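Local coordinates for protein beta-glucoside phosphorylase BglX (Unidentified, PDB 5VQE) that probably cleaves beta-glucosides by phosphorolysis, transferring the glucosyl group to phosphate, as a member of glycoside hydrolase family 3, at residues A[9-14]-A[347-352]; A[15-20]-A[356-361]; A[274-279]-A[312-317]. All blocks are in the same frame, centred on the assembly; numbering follows the deposited sequence.

Contact 1: residues A[9-14]-A[347-352]; sequences KPYNLS and VARILG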
loop_
_atom_site.group_PDB
_atom_site.type_symbol
_atom_site.label_atom_id
_atom_site.label_comp_id
_atom_site.label_asym_id
_atom_site.label_seq_id
_atom_site.Cartn_x
_atom_site.Cartn_y
_atom_site.Cartn_z
ATOM N N LYS A 9 -2.406 -17.911 19.318
ATOM C CA LYS A 9 -2.473 -16.715 18.495
ATOM C C LYS A 9 -1.312 -16.685 17.502
ATOM O O LYS A 9 -0.169 -16.981 17.879
ATOM C CB LYS A 9 -2.424 -15.483 19.400
ATOM C CG LYS A 9 -2.427 -14.148 18.688
ATOM C CD LYS A 9 -2.673 -13.018 19.681
ATOM C CE LYS A 9 -1.396 -12.622 20.383
ATOM N NZ LYS A 9 -1.687 -11.713 21.539
ATOM N N PRO A 10 -1.550 -16.313 16.232
ATOM C CA PRO A 10 -2.803 -15.875 15.618
ATOM C C PRO A 10 -3.557 -16.996 14.892
ATOM O O PRO A 10 -4.420 -16.704 14.068
ATOM C CB PRO A 10 -2.324 -14.837 14.617
ATOM C CG PRO A 10 -1.060 -15.443 14.102
ATOM C CD PRO A 10 -0.431 -16.172 15.284
ATOM N N TYR A 11 -3.217 -18.251 15.178
ATOM C CA TYR A 11 -3.895 -19.393 14.565
ATOM C C TYR A 11 -5.124 -19.821 15.366
ATOM O O TYR A 11 -6.244 -19.799 14.852
ATOM C CB TYR A 11 -2.916 -20.566 14.414
ATOM C CG TYR A 11 -1.925 -20.379 13.287
ATOM C CD1 TYR A 11 -2.258 -20.712 11.977
ATOM C CD2 TYR A 11 -0.658 -19.855 13.528
ATOM C CE1 TYR A 11 -1.368 -20.534 10.954
ATOM C CE2 TYR A 11 0.237 -19.669 12.507
ATOM C CZ TYR A 11 -0.118 -20.006 11.222
ATOM O OH TYR A 11 0.789 -19.812 10.207
ATOM N N ASN A 12 -4.926 -20.232 16.620
ATOM C CA ASN A 12 -6.032 -20.611 17.501
ATOM C C ASN A 12 -6.858 -21.748 16.906
ATOM O O ASN A 12 -8.090 -21.745 16.984
ATOM C CB ASN A 12 -6.942 -19.413 17.799
ATOM C CG ASN A 12 -6.178 -18.194 18.282
ATOM O OD1 ASN A 12 -6.221 -17.131 17.657
ATOM N ND2 ASN A 12 -5.482 -18.338 19.393
ATOM N N LEU A 13 -6.188 -22.732 16.307
ATOM C CA LEU A 13 -6.903 -23.818 15.656
ATOM C C LEU A 13 -7.389 -24.840 16.675
ATOM O O LEU A 13 -6.820 -24.999 17.760
ATOM C CB LEU A 13 -6.028 -24.509 14.615
ATOM C CG LEU A 13 -5.546 -23.640 13.450
ATOM C CD1 LEU A 13 -4.746 -24.455 12.476
ATOM C CD2 LEU A 13 -6.696 -22.974 12.712
ATOM N N SER A 14 -8.462 -25.529 16.309
ATOM C CA SER A 14 -9.002 -26.610 17.112
ATOM C C SER A 14 -8.209 -27.893 16.881
ATOM O O SER A 14 -7.415 -28.011 15.941
ATOM C CB SER A 14 -10.469 -26.847 16.769
ATOM O OG SER A 14 -10.574 -27.437 15.482
ATOM N N VAL A 347 5.392 -25.020 5.523
ATOM C CA VAL A 347 4.130 -25.488 4.961
ATOM C C VAL A 347 3.081 -25.653 6.046
ATOM O O VAL A 347 1.892 -25.414 5.808
ATOM C CB VAL A 347 4.356 -26.797 4.181
ATOM C CG1 VAL A 347 3.035 -27.402 3.754
ATOM C CG2 VAL A 347 5.220 -26.522 2.978
ATOM N N ALA A 348 3.487 -26.057 7.250
ATOM C CA ALA A 348 2.526 -26.166 8.340
ATOM C C ALA A 348 1.880 -24.817 8.635
ATOM O O ALA A 348 0.675 -24.742 8.897
ATOM C CB ALA A 348 3.201 -26.718 9.592
ATOM N N ARG A 349 2.664 -23.738 8.599
ATOM C CA ARG A 349 2.097 -22.424 8.876
ATOM C C ARG A 349 1.229 -21.936 7.721
ATOM O O ARG A 349 0.273 -21.186 7.945
ATOM C CB ARG A 349 3.210 -21.419 9.177
ATOM C CG ARG A 349 3.605 -21.373 10.641
ATOM C CD ARG A 349 4.373 -20.110 10.969
ATOM N NE ARG A 349 4.559 -19.930 12.410
ATOM C CZ ARG A 349 5.649 -20.289 13.090
ATOM N NH1 ARG A 349 6.670 -20.867 12.481
ATOM N NH2 ARG A 349 5.716 -20.069 14.392
ATOM N N ILE A 350 1.540 -22.351 6.493
ATOM C CA ILE A 350 0.697 -22.023 5.345
ATOM C C ILE A 350 -0.634 -22.755 5.437
ATOM O O ILE A 350 -1.710 -22.153 5.349
ATOM C CB ILE A 350 1.430 -22.375 4.038
ATOM C CG1 ILE A 350 2.709 -21.543 3.910
ATOM C CG2 ILE A 350 0.520 -22.168 2.845
ATOM C CD1 ILE A 350 3.626 -22.004 2.819
ATOM N N LEU A 351 -0.579 -24.074 5.591
ATOM C CA LEU A 351 -1.799 -24.852 5.731
ATOM C C LEU A 351 -2.606 -24.412 6.938
ATOM O O LEU A 351 -3.838 -24.441 6.900
ATOM C CB LEU A 351 -1.450 -26.329 5.842
ATOM C CG LEU A 351 -0.836 -26.941 4.593
ATOM C CD1 LEU A 351 -0.305 -28.332 4.905
ATOM C CD2 LEU A 351 -1.858 -26.989 3.489
ATOM N N GLY A 352 -1.935 -23.992 8.012
ATOM C CA GLY A 352 -2.659 -23.563 9.194
ATOM C C GLY A 352 -3.509 -22.332 8.950
ATOM O O GLY A 352 -4.587 -22.184 9.532
#
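Tyr11 lays the edge of its ring against the last turn of segment 347-352. That segment belongs to helix 340-356 of the TIM-barrel-type N-terminal domain of family 3 glycoside hydrolases. The N-terminal loop 9-14 is thereby tied to the helix, and all four touching residues are buried.

One hydrogen bond crosses the contact. Tyr11 OH donates to the backbone O of Arg349 at 2.7 Å. The C=O...donor angle is 108°, so the hydroxyl comes in from the side of the carbonyl, tilted 25° from its plane. Replacing Tyr11 by a phenylalanine would probably leave the carbonyl without this donor and the ring less firmly placed on the helix.

The remaining contacts are van der Waals. Tyr11 CE1 lies 3.4 Å from Gly352 C, which sits at the ring edge, in its plane. A side chain on Gly352 would collide with this ring. The side chains of Tyr11 and Arg349 cross at about a right angle. Arg349 runs extended from CG to NE past the hydroxyl, and its NH2 is hydrogen-bonded to Asn282. Leu13 packs beside the tyrosine, its CD1 3.7 Å from Gly352 O.

Contact 2: residues A[15-20]-A[356-361]; sequences KEQITW and KLRLPE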
loop_
_atom_site.group_PDB
_atom_site.type_symbol
_atom_site.label_atom_id
_atom_site.label_comp_id
_atom_site.label_asym_id
_atom_site.label_seq_id
_atom_site.Cartn_x
_atom_site.Cartn_y
_atom_site.Cartn_z
ATOM N N LYS A 15 -8.442 -28.872 17.759
ATOM C CA LYS A 15 -7.804 -30.179 17.610
ATOM C C LYS A 15 -8.030 -30.748 16.214
ATOM O O LYS A 15 -7.102 -31.277 15.592
ATOM C CB LYS A 15 -8.341 -31.139 18.674
ATOM C CG LYS A 15 -7.970 -32.610 18.478
ATOM C CD LYS A 15 -8.597 -33.478 19.577
ATOM C CE LYS A 15 -8.566 -34.969 19.236
ATOM N NZ LYS A 15 -9.113 -35.806 20.359
ATOM N N GLU A 16 -9.256 -30.642 15.700
ATOM C CA GLU A 16 -9.567 -31.245 14.406
ATOM C C GLU A 16 -8.907 -30.485 13.258
ATOM O O GLU A 16 -8.499 -31.094 12.260
ATOM C CB GLU A 16 -11.081 -31.307 14.214
ATOM C CG GLU A 16 -11.504 -31.740 12.833
ATOM N N GLN A 17 -8.799 -29.158 13.373
ATOM C CA GLN A 17 -8.128 -28.378 12.333
ATOM C C GLN A 17 -6.641 -28.696 12.284
ATOM O O GLN A 17 -6.043 -28.755 11.202
ATOM C CB GLN A 17 -8.334 -26.886 12.580
ATOM C CG GLN A 17 -9.746 -26.404 12.330
ATOM C CD GLN A 17 -9.946 -24.969 12.752
ATOM O OE1 GLN A 17 -9.739 -24.617 13.916
ATOM N NE2 GLN A 17 -10.346 -24.125 11.809
ATOM N N ILE A 18 -6.027 -28.885 13.450
ATOM C CA ILE A 18 -4.621 -29.257 13.510
ATOM C C ILE A 18 -4.423 -30.647 12.921
ATOM O O ILE A 18 -3.415 -30.917 12.258
ATOM C CB ILE A 18 -4.117 -29.157 14.963
ATOM C CG1 ILE A 18 -4.168 -27.694 15.422
ATOM C CG2 ILE A 18 -2.706 -29.698 15.086
ATOM C CD1 ILE A 18 -3.934 -27.476 16.920
ATOM N N THR A 19 -5.386 -31.548 13.143
ATOM C CA THR A 19 -5.305 -32.876 12.539
ATOM C C THR A 19 -5.365 -32.783 11.020
ATOM O O THR A 19 -4.653 -33.514 10.321
ATOM C CB THR A 19 -6.423 -33.775 13.088
ATOM O OG1 THR A 19 -6.166 -34.057 14.470
ATOM C CG2 THR A 19 -6.505 -35.103 12.330
ATOM N N TRP A 20 -6.187 -31.873 10.488
ATOM C CA TRP A 20 -6.221 -31.678 9.042
ATOM C C TRP A 20 -4.876 -31.175 8.524
ATOM O O TRP A 20 -4.386 -31.645 7.490
ATOM C CB TRP A 20 -7.335 -30.703 8.649
ATOM C CG TRP A 20 -7.342 -30.452 7.175
ATOM C CD1 TRP A 20 -7.952 -31.207 6.225
ATOM C CD2 TRP A 20 -6.681 -29.388 6.480
ATOM N NE1 TRP A 20 -7.719 -30.680 4.979
ATOM C CE2 TRP A 20 -6.940 -29.564 5.110
ATOM C CE3 TRP A 20 -5.899 -28.303 6.888
ATOM C CZ2 TRP A 20 -6.449 -28.695 4.142
ATOM C CZ3 TRP A 20 -5.417 -27.445 5.935
ATOM C CH2 TRP A 20 -5.689 -27.643 4.572
ATOM N N LYS A 356 -7.403 -21.995 9.283
ATOM C CA LYS A 356 -7.992 -20.910 10.065
ATOM C C LYS A 356 -9.161 -20.280 9.319
ATOM O O LYS A 356 -10.194 -19.959 9.917
ATOM C CB LYS A 356 -6.921 -19.860 10.385
ATOM C CG LYS A 356 -7.380 -18.672 11.235
ATOM C CD LYS A 356 -6.267 -17.620 11.322
ATOM C CE LYS A 356 -6.767 -16.295 11.886
ATOM N NZ LYS A 356 -7.130 -16.416 13.306
ATOM N N LEU A 357 -9.003 -20.087 8.012
ATOM C CA LEU A 357 -10.046 -19.551 7.150
ATOM C C LEU A 357 -11.141 -20.563 6.841
ATOM O O LEU A 357 -12.148 -20.192 6.227
ATOM C CB LEU A 357 -9.420 -19.070 5.839
ATOM C CG LEU A 357 -8.558 -17.809 5.906
ATOM C CD1 LEU A 357 -7.750 -17.655 4.639
ATOM C CD2 LEU A 357 -9.427 -16.574 6.132
ATOM N N ARG A 358 -10.955 -21.824 7.230
ATOM C CA ARG A 358 -11.896 -22.903 6.932
ATOM C C ARG A 358 -12.101 -23.064 5.429
ATOM O O ARG A 358 -13.211 -23.325 4.964
ATOM C CB ARG A 358 -13.234 -22.678 7.642
ATOM C CG ARG A 358 -13.079 -22.215 9.071
ATOM C CD ARG A 358 -14.222 -22.707 9.941
ATOM N NE ARG A 358 -14.006 -24.086 10.380
ATOM C CZ ARG A 358 -13.685 -24.456 11.619
ATOM N NH1 ARG A 358 -13.540 -23.563 12.588
ATOM N NH2 ARG A 358 -13.513 -25.741 11.893
ATOM N N LEU A 359 -11.023 -22.919 4.657
ATOM C CA LEU A 359 -11.120 -23.149 3.221
ATOM C C LEU A 359 -11.384 -24.621 2.921
ATOM O O LEU A 359 -12.152 -24.926 2.002
ATOM C CB LEU A 359 -9.849 -22.689 2.502
ATOM C CG LEU A 359 -9.457 -21.222 2.707
ATOM C CD1 LEU A 359 -8.216 -20.882 1.888
ATOM C CD2 LEU A 359 -10.612 -20.272 2.363
ATOM N N PRO A 360 -10.781 -25.564 3.656
ATOM C CA PRO A 360 -10.991 -26.979 3.315
ATOM C C PRO A 360 -12.437 -27.407 3.397
ATOM O O PRO A 360 -12.869 -28.262 2.614
ATOM C CB PRO A 360 -10.130 -27.721 4.348
ATOM C CG PRO A 360 -9.127 -26.736 4.800
ATOM C CD PRO A 360 -9.824 -25.417 4.771
ATOM N N GLU A 361 -13.198 -26.835 4.324
ATOM C CA GLU A 361 -14.573 -27.242 4.581
ATOM C C GLU A 361 -15.600 -26.371 3.869
ATOM O O GLU A 361 -16.801 -26.607 4.024
ATOM C CB GLU A 361 -14.846 -27.220 6.090
HETATM O O HOH W 1 -10.676 -21.217 12.373
#
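Pro360 sits over one face of the Trp20 indole in a CH-pi contact. Its CG lies 3.5 Å from the centroid of the six-membered ring of Trp20, 17° off the ring normal. The nearest ring atom is Trp20 CZ2, at 3.4 Å from Pro360 CG. Trp20 has CG anti to its own N (chi1 178°), which carries the indole across to the proline. The indole also touches Leu351 and Ala355 of helix 340-356.

The second contact is a stack of flat polar groups. The amide of Gln17 and the guanidinium of Arg358 lie 7° from parallel. Gln17 NE2 is over one face of the guanidinium, 3.3 Å from Arg358 NH1. Both atoms are donors, so no hydrogen bond joins them. Arg358 reaches back to the amide because its chain bends at chi2 and chi3.

A water completes the link. It accepts from Gln17 NE2 at 3.0 Å and donates to Lys356 O at 2.8 Å. Gln17 OE1 takes the backbone N-H of Ser14, so both ends of the amide are held.

The contact lies at the surface, where helix 15-27 meets the end of helix 340-356. There Arg358, with positive phi, closes the helix in a Schellman motif.

Contact 3: residues A[274-279]-A[312-317]; sequences ILRGRF and GADMLT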
loop_
_atom_site.group_PDB
_atom_site.type_symbol
_atom_site.label_atom_id
_atom_site.label_comp_id
_atom_site.label_asym_id
_atom_site.label_seq_id
_atom_site.Cartn_x
_atom_site.Cartn_y
_atom_site.Cartn_z
ATOM N N ILE A 274 14.940 -11.577 15.557
ATOM C CA ILE A 274 14.057 -10.532 16.069
ATOM C C ILE A 274 12.599 -10.997 16.066
ATOM O O ILE A 274 11.958 -11.055 17.121
ATOM C CB ILE A 274 14.224 -9.228 15.269
ATOM C CG1 ILE A 274 15.654 -8.677 15.392
ATOM C CG2 ILE A 274 13.227 -8.171 15.727
ATOM C CD1 ILE A 274 16.119 -8.362 16.824
ATOM N N LEU A 275 12.057 -11.341 14.897
ATOM C CA LEU A 275 10.620 -11.610 14.807
ATOM C C LEU A 275 10.225 -12.858 15.589
ATOM O O LEU A 275 9.367 -12.799 16.477
ATOM C CB LEU A 275 10.180 -11.758 13.352
ATOM C CG LEU A 275 10.021 -10.509 12.514
ATOM C CD1 LEU A 275 9.498 -10.942 11.144
ATOM C CD2 LEU A 275 9.073 -9.503 13.171
ATOM N N ARG A 276 10.801 -14.014 15.236
ATOM C CA ARG A 276 10.450 -15.248 15.936
ATOM C C ARG A 276 10.980 -15.240 17.362
ATOM O O ARG A 276 10.280 -15.649 18.295
ATOM C CB ARG A 276 10.989 -16.475 15.199
ATOM C CG ARG A 276 10.450 -16.711 13.805
ATOM C CD ARG A 276 8.957 -16.940 13.792
ATOM N NE ARG A 276 8.490 -17.367 12.473
ATOM C CZ ARG A 276 7.235 -17.275 12.044
ATOM N NH1 ARG A 276 6.299 -16.763 12.824
ATOM N NH2 ARG A 276 6.915 -17.690 10.823
ATOM N N GLY A 277 12.215 -14.794 17.546
ATOM C CA GLY A 277 12.859 -14.884 18.838
ATOM C C GLY A 277 12.391 -13.803 19.784
ATOM O O GLY A 277 11.599 -14.057 20.699
ATOM N N ARG A 278 12.853 -12.577 19.555
ATOM C CA ARG A 278 12.603 -11.505 20.514
ATOM C C ARG A 278 11.125 -11.145 20.600
ATOM O O ARG A 278 10.600 -10.951 21.702
ATOM C CB ARG A 278 13.429 -10.279 20.146
ATOM C CG ARG A 278 13.424 -9.180 21.202
ATOM C CD ARG A 278 14.115 -7.923 20.674
ATOM N NE ARG A 278 14.326 -6.915 21.713
ATOM C CZ ARG A 278 15.513 -6.491 22.146
ATOM N NH1 ARG A 278 15.565 -5.568 23.096
ATOM N NH2 ARG A 278 16.646 -6.965 21.636
ATOM N N PHE A 279 10.435 -11.026 19.461
ATOM C CA PHE A 279 9.037 -10.601 19.465
ATOM C C PHE A 279 8.047 -11.760 19.514
ATOM O O PHE A 279 6.842 -11.515 19.644
ATOM C CB PHE A 279 8.714 -9.764 18.223
ATOM C CG PHE A 279 9.467 -8.464 18.131
ATOM C CD1 PHE A 279 10.204 -7.968 19.200
ATOM C CD2 PHE A 279 9.414 -7.722 16.961
ATOM C CE1 PHE A 279 10.883 -6.765 19.091
ATOM C CE2 PHE A 279 10.084 -6.512 16.853
ATOM C CZ PHE A 279 10.817 -6.035 17.917
ATOM N N GLY A 312 13.719 -18.021 7.571
ATOM C CA GLY A 312 12.547 -17.692 8.360
ATOM C C GLY A 312 11.296 -17.305 7.601
ATOM O O GLY A 312 10.223 -17.195 8.201
ATOM N N ALA A 313 11.403 -17.092 6.294
ATOM C CA ALA A 313 10.222 -16.819 5.488
ATOM C C ALA A 313 9.437 -18.103 5.263
ATOM O O ALA A 313 10.016 -19.167 5.036
ATOM C CB ALA A 313 10.620 -16.204 4.149
ATOM N N ASP A 314 8.112 -18.004 5.342
ATOM C CA ASP A 314 7.255 -19.147 5.058
ATOM C C ASP A 314 6.826 -19.204 3.603
ATOM O O ASP A 314 6.538 -20.298 3.092
ATOM C CB ASP A 314 6.006 -19.109 5.946
ATOM C CG ASP A 314 6.342 -19.140 7.422
ATOM O OD1 ASP A 314 7.188 -19.975 7.823
ATOM O OD2 ASP A 314 5.770 -18.323 8.179
ATOM N N MET A 315 6.787 -18.061 2.924
ATOM C CA MET A 315 6.284 -17.993 1.560
ATOM C C MET A 315 7.071 -16.987 0.734
ATOM O O MET A 315 7.407 -15.892 1.207
ATOM C CB MET A 315 4.794 -17.639 1.589
ATOM C CG MET A 315 4.159 -17.368 0.256
ATOM S SD MET A 315 2.347 -17.350 0.326
ATOM C CE MET A 315 1.970 -18.492 1.607
ATOM N N LEU A 316 7.362 -17.381 -0.509
ATOM C CA LEU A 316 7.984 -16.514 -1.497
ATOM C C LEU A 316 6.894 -15.880 -2.340
ATOM O O LEU A 316 6.044 -16.587 -2.897
ATOM C CB LEU A 316 8.936 -17.302 -2.401
ATOM C CG LEU A 316 10.168 -17.904 -1.722
ATOM C CD1 LEU A 316 10.699 -19.091 -2.511
ATOM C CD2 LEU A 316 11.249 -16.862 -1.581
ATOM N N THR A 317 6.920 -14.559 -2.442
ATOM C CA THR A 317 5.885 -13.820 -3.161
ATOM C C THR A 317 6.371 -13.560 -4.586
ATOM O O THR A 317 7.205 -12.684 -4.827
ATOM C CB THR A 317 5.542 -12.535 -2.420
ATOM O OG1 THR A 317 5.121 -12.882 -1.095
ATOM C CG2 THR A 317 4.422 -11.774 -3.121
HETATM O O HOH W 2 9.474 -18.927 9.982
#
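Gly312 meets Arg276 through a water. The water accepts from Arg276 NH2 at 3.0 Å and donates to Gly312 O at 2.6 Å. Gly312 closes helix 301-310 with a Schellman motif, and its phi of 133° would jam a side chain against the preceding carbonyl.

Ala313 points away from segment 274-279 and touches Thr287. Asp314 then forms the direct link, a salt bridge from its OD2 to Arg276 NH2 at 2.9 Å. The carboxylate lies at the edge of the guanidinium, with the two planes 37° apart. The two side chains approach from opposite directions, and Arg276 bends at chi2 (-62°) on its way. The same water gives Asp314 OD1 a weak bond. The aspartate has further partners: OD2 accepts from Ile285 N, and OD1 forms a salt bridge with Arg342. Arg276 is also held at NH1, which donates to the carbonyls of Phe281 and Gly283. The buried carboxylate is likely to offset the positive charge of the arginines around it.

Beyond Asp314 the chain enters strand 316-317, where the backbone of Leu316 is hydrogen-bonded to Leu37 and Cys39. The salt bridge thus joins helix 268-278 to the approach to this strand, beside strand 284-287 and against helix 340-356.

How the contacts relate
From the N terminus, the chain passes through loop 9-14 and straight into helix 15-27. Contact 1 closes a long loop when the chain reaches helix 340-356. Contact 2 does the same just beyond, at the end of that helix. Their segments alternate along the chain, so the two loops cross. Their centres are about 9 Å apart, and Pro10 O to Lys356 NZ, at 2.8 Å, is a probable hydrogen bond between them. Contact 3 is a short closure nested inside both. It touches contact 1 where Arg349 and Ile350 pack on Arg276, Asp314 and Met315, but does not touch contact 2. Helix 340-356 thus takes part in all three regions: it carries the second segment of contact 1, ends at contact 2 and packs against contact 3.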